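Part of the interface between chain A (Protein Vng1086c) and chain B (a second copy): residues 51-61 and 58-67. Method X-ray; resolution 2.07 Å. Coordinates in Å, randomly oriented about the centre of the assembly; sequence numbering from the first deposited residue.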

# COMPACT_ATOMS: atom_id res chain seq x y z
N HIS A 51 -1.40 -2.03 18.29
CA HIS A 51 -2.59 -1.33 17.82
C HIS A 51 -2.35 -0.55 16.55
O HIS A 51 -3.25 -0.47 15.71
N LYS A 52 -1.15 0.01 16.40
CA LYS A 52 -0.78 0.73 15.17
C LYS A 52 -0.79 -0.27 14.03
O LYS A 52 -1.28 0.04 12.96
N HIS A 53 -0.24 -1.47 14.27
CA HIS A 53 -0.16 -2.52 13.28
C HIS A 53 -1.58 -2.89 12.88
O HIS A 53 -1.85 -3.02 11.69
N ALA A 54 -2.49 -3.03 13.84
CA ALA A 54 -3.86 -3.39 13.49
C ALA A 54 -4.52 -2.29 12.67
O ALA A 54 -5.25 -2.59 11.74
N VAL A 55 -4.28 -1.02 12.98
CA VAL A 55 -4.92 0.01 12.18
C VAL A 55 -4.31 0.01 10.78
O VAL A 55 -5.03 0.22 9.80
N PHE A 56 -3.01 -0.24 10.68
CA PHE A 56 -2.33 -0.34 9.39
C PHE A 56 -3.01 -1.43 8.54
O PHE A 56 -3.38 -1.18 7.39
N LEU A 57 -3.19 -2.63 9.10
CA LEU A 57 -3.81 -3.69 8.33
C LEU A 57 -5.22 -3.38 7.86
O LEU A 57 -5.62 -3.83 6.78
N LEU A 58 -5.97 -2.63 8.68
CA LEU A 58 -7.35 -2.25 8.34
C LEU A 58 -7.37 -1.22 7.22
O LEU A 58 -8.15 -1.37 6.27
N GLY A 59 -6.56 -0.17 7.34
CA GLY A 59 -6.50 0.85 6.30
C GLY A 59 -6.05 0.22 5.00
O GLY A 59 -6.65 0.42 3.95
N ASN A 60 -4.96 -0.52 5.06
CA ASN A 60 -4.45 -1.19 3.91
C ASN A 60 -5.47 -2.06 3.26
O ASN A 60 -5.61 -2.08 2.04
N ALA A 61 -6.17 -2.84 4.07
CA ALA A 61 -7.14 -3.74 3.49
C ALA A 61 -8.31 -3.04 2.86
O ALA A 61 -8.84 -3.52 1.86
N LEU B 58 -7.83 7.42 1.20
CA LEU B 58 -8.00 7.58 2.65
C LEU B 58 -7.46 6.38 3.40
O LEU B 58 -6.74 6.54 4.39
N GLY B 59 -7.84 5.17 2.96
CA GLY B 59 -7.34 3.96 3.61
C GLY B 59 -5.83 3.91 3.51
O GLY B 59 -5.14 3.67 4.49
N ASN B 60 -5.33 4.10 2.31
CA ASN B 60 -3.92 4.10 2.08
C ASN B 60 -3.21 5.08 2.95
O ASN B 60 -2.16 4.78 3.52
N ALA B 61 -3.75 6.28 3.03
CA ALA B 61 -3.07 7.28 3.82
C ALA B 61 -3.08 6.99 5.29
O ALA B 61 -2.12 7.33 5.98
N LEU B 62 -4.16 6.41 5.80
CA LEU B 62 -4.18 6.10 7.21
C LEU B 62 -3.09 5.06 7.45
O LEU B 62 -2.35 5.18 8.42
N ALA B 63 -2.97 4.06 6.59
CA ALA B 63 -1.96 3.04 6.81
C ALA B 63 -0.55 3.61 6.71
O ALA B 63 0.30 3.24 7.52
N ALA B 64 -0.30 4.51 5.76
CA ALA B 64 1.02 5.12 5.66
C ALA B 64 1.33 5.93 6.93
O ALA B 64 2.48 5.96 7.35
N ALA B 65 0.34 6.60 7.52
CA ALA B 65 0.63 7.35 8.73
C ALA B 65 0.98 6.40 9.90
O ALA B 65 1.78 6.77 10.75
N MSE B 66 0.37 5.22 9.96
CA MSE B 66 0.72 4.27 11.03
C MSE B 66 2.13 3.80 10.80
O MSE B 66 2.87 3.58 11.75
N SER B 67 2.47 3.54 9.55
CA SER B 67 3.80 3.07 9.22
C SER B 67 4.87 4.09 9.61
O SER B 67 5.89 3.72 10.20

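This is a close, apolar packing of two nearly antiparallel helices, with a pair of glycines meeting toward one end and without a hydrogen bond between the stretches. The axes approach to 7.2 Å, and their N-to-C directions differ by 156°. Gly59(A) and Gly59(B) face each other, with CA of Gly59(A) 4.2 Å from CA of Gly59(B). The absence of side chains allows this: an ideal CB on either glycine would lie 2.8 Å from the O of the other, a clash. As built, Gly59(A) O sits 3.6 Å from Gly59(B) C.

Next to the glycines, Ala63(B) points toward chain A. Its small CB lies 4.4 Å from Gly59(A) C, 3.7 Å from Asn60(A) ND2 and 3.9 Å from Phe56(A) CD2. Asn60(A) starts away from chain B, but its end comes nearer; its chi1 of -137° is between wells.

Phe56(A) is t at chi1, and its CA-to-CB bond points sideways to chain B. Ala63(B) O lies at the ring edge, 3.2 Å from Phe56(A) CD2. That carbonyl already accepts a backbone hydrogen bond from Ser67(B) N. Ser67(B), also t, places its CB 4.0 Å from Phe56(A) CE2.

Met66(B), a selenomethionine, has the largest covered area, 92 Å². It starts toward chain A with chi1 and chi2 both m, while its end leads away. Its CB is 3.8 Å from Lys52(A) O, and its SE is 3.8 Å from Val55(A) CG1. Val55(A), t, points toward chain B, and its CG1 also meets Leu62(B) CD2 at 4.0 Å. Leu62(B) is t at chi1 and p at chi2.

Lys52(A), m at chi1, leads its end away, and its NZ is hydrogen-bonded just outside the stretches.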

# COMPACT_ATOMS: atom_id res chain seq x y z
CB HIS A 51 -3.13 -0.48 18.94
CG HIS A 51 -3.93 -1.30 19.92
ND1 HIS A 51 -5.19 -1.79 19.62
CD2 HIS A 51 -3.63 -1.76 21.15
CE1 HIS A 51 -5.61 -2.51 20.63
NE2 HIS A 51 -4.69 -2.51 21.57
CB LYS A 52 0.62 1.28 15.28
CG LYS A 52 0.67 2.50 16.12
CD LYS A 52 1.98 3.20 15.90
CE LYS A 52 2.65 3.35 17.23
NZ LYS A 52 4.12 3.39 17.09
CB HIS A 53 0.55 -3.71 13.90
CG HIS A 53 0.91 -4.82 12.94
ND1 HIS A 53 0.62 -4.79 11.60
CD2 HIS A 53 1.54 -6.00 13.17
CE1 HIS A 53 1.06 -5.90 11.03
NE2 HIS A 53 1.62 -6.65 11.96
CB ALA A 54 -4.69 -3.67 14.75
CB VAL A 55 -4.78 1.35 12.87
CG1 VAL A 55 -5.17 2.45 11.94
CG2 VAL A 55 -5.72 1.35 14.06
CB PHE A 56 -0.88 -0.75 9.63
CG PHE A 56 -0.11 -0.95 8.38
CD1 PHE A 56 -0.04 -2.19 7.77
CD2 PHE A 56 0.60 0.10 7.84
CE1 PHE A 56 0.69 -2.35 6.62
CE2 PHE A 56 1.32 -0.06 6.69
CZ PHE A 56 1.38 -1.29 6.09
CB LEU A 57 -3.79 -4.97 9.15
CG LEU A 57 -2.37 -5.54 9.25
CD1 LEU A 57 -2.41 -6.65 10.24
CD2 LEU A 57 -1.87 -6.03 7.90
CB LEU A 58 -8.06 -1.67 9.56
CG LEU A 58 -8.38 -2.68 10.65
CD1 LEU A 58 -9.02 -2.01 11.80
CD2 LEU A 58 -9.30 -3.69 10.11
CB ASN A 60 -3.35 -2.05 4.36
CG ASN A 60 -2.24 -1.97 3.47
OD1 ASN A 60 -1.98 -2.88 2.71
ND2 ASN A 60 -1.57 -0.84 3.51
CB ALA A 61 -7.61 -4.65 4.51
CB LEU B 58 -9.48 7.76 3.00
CG LEU B 58 -10.08 9.09 2.57
CD1 LEU B 58 -11.51 9.15 2.90
CD2 LEU B 58 -9.38 10.18 3.27
CB ASN B 60 -3.70 4.50 0.69
CG ASN B 60 -2.71 3.69 0.07
OD1 ASN B 60 -1.60 4.12 -0.15
ND2 ASN B 60 -3.07 2.45 -0.19
CB ALA B 61 -3.68 8.57 3.58
CB LEU B 62 -5.54 5.54 7.56
CG LEU B 62 -5.79 5.40 9.05
CD1 LEU B 62 -5.89 6.77 9.67
CD2 LEU B 62 -7.07 4.65 9.23
CB ALA B 63 -2.15 1.96 5.83
CB ALA B 64 1.06 6.03 4.49
CB ALA B 65 -0.54 8.16 9.08
CB MSE B 66 -0.14 3.05 10.94
CG MSE B 66 -1.59 3.38 11.15
SE MSE B 66 -2.01 4.26 12.98
CE MSE B 66 -2.41 6.23 12.56
CB SER B 67 3.87 2.85 7.74
OG SER B 67 5.05 2.13 7.45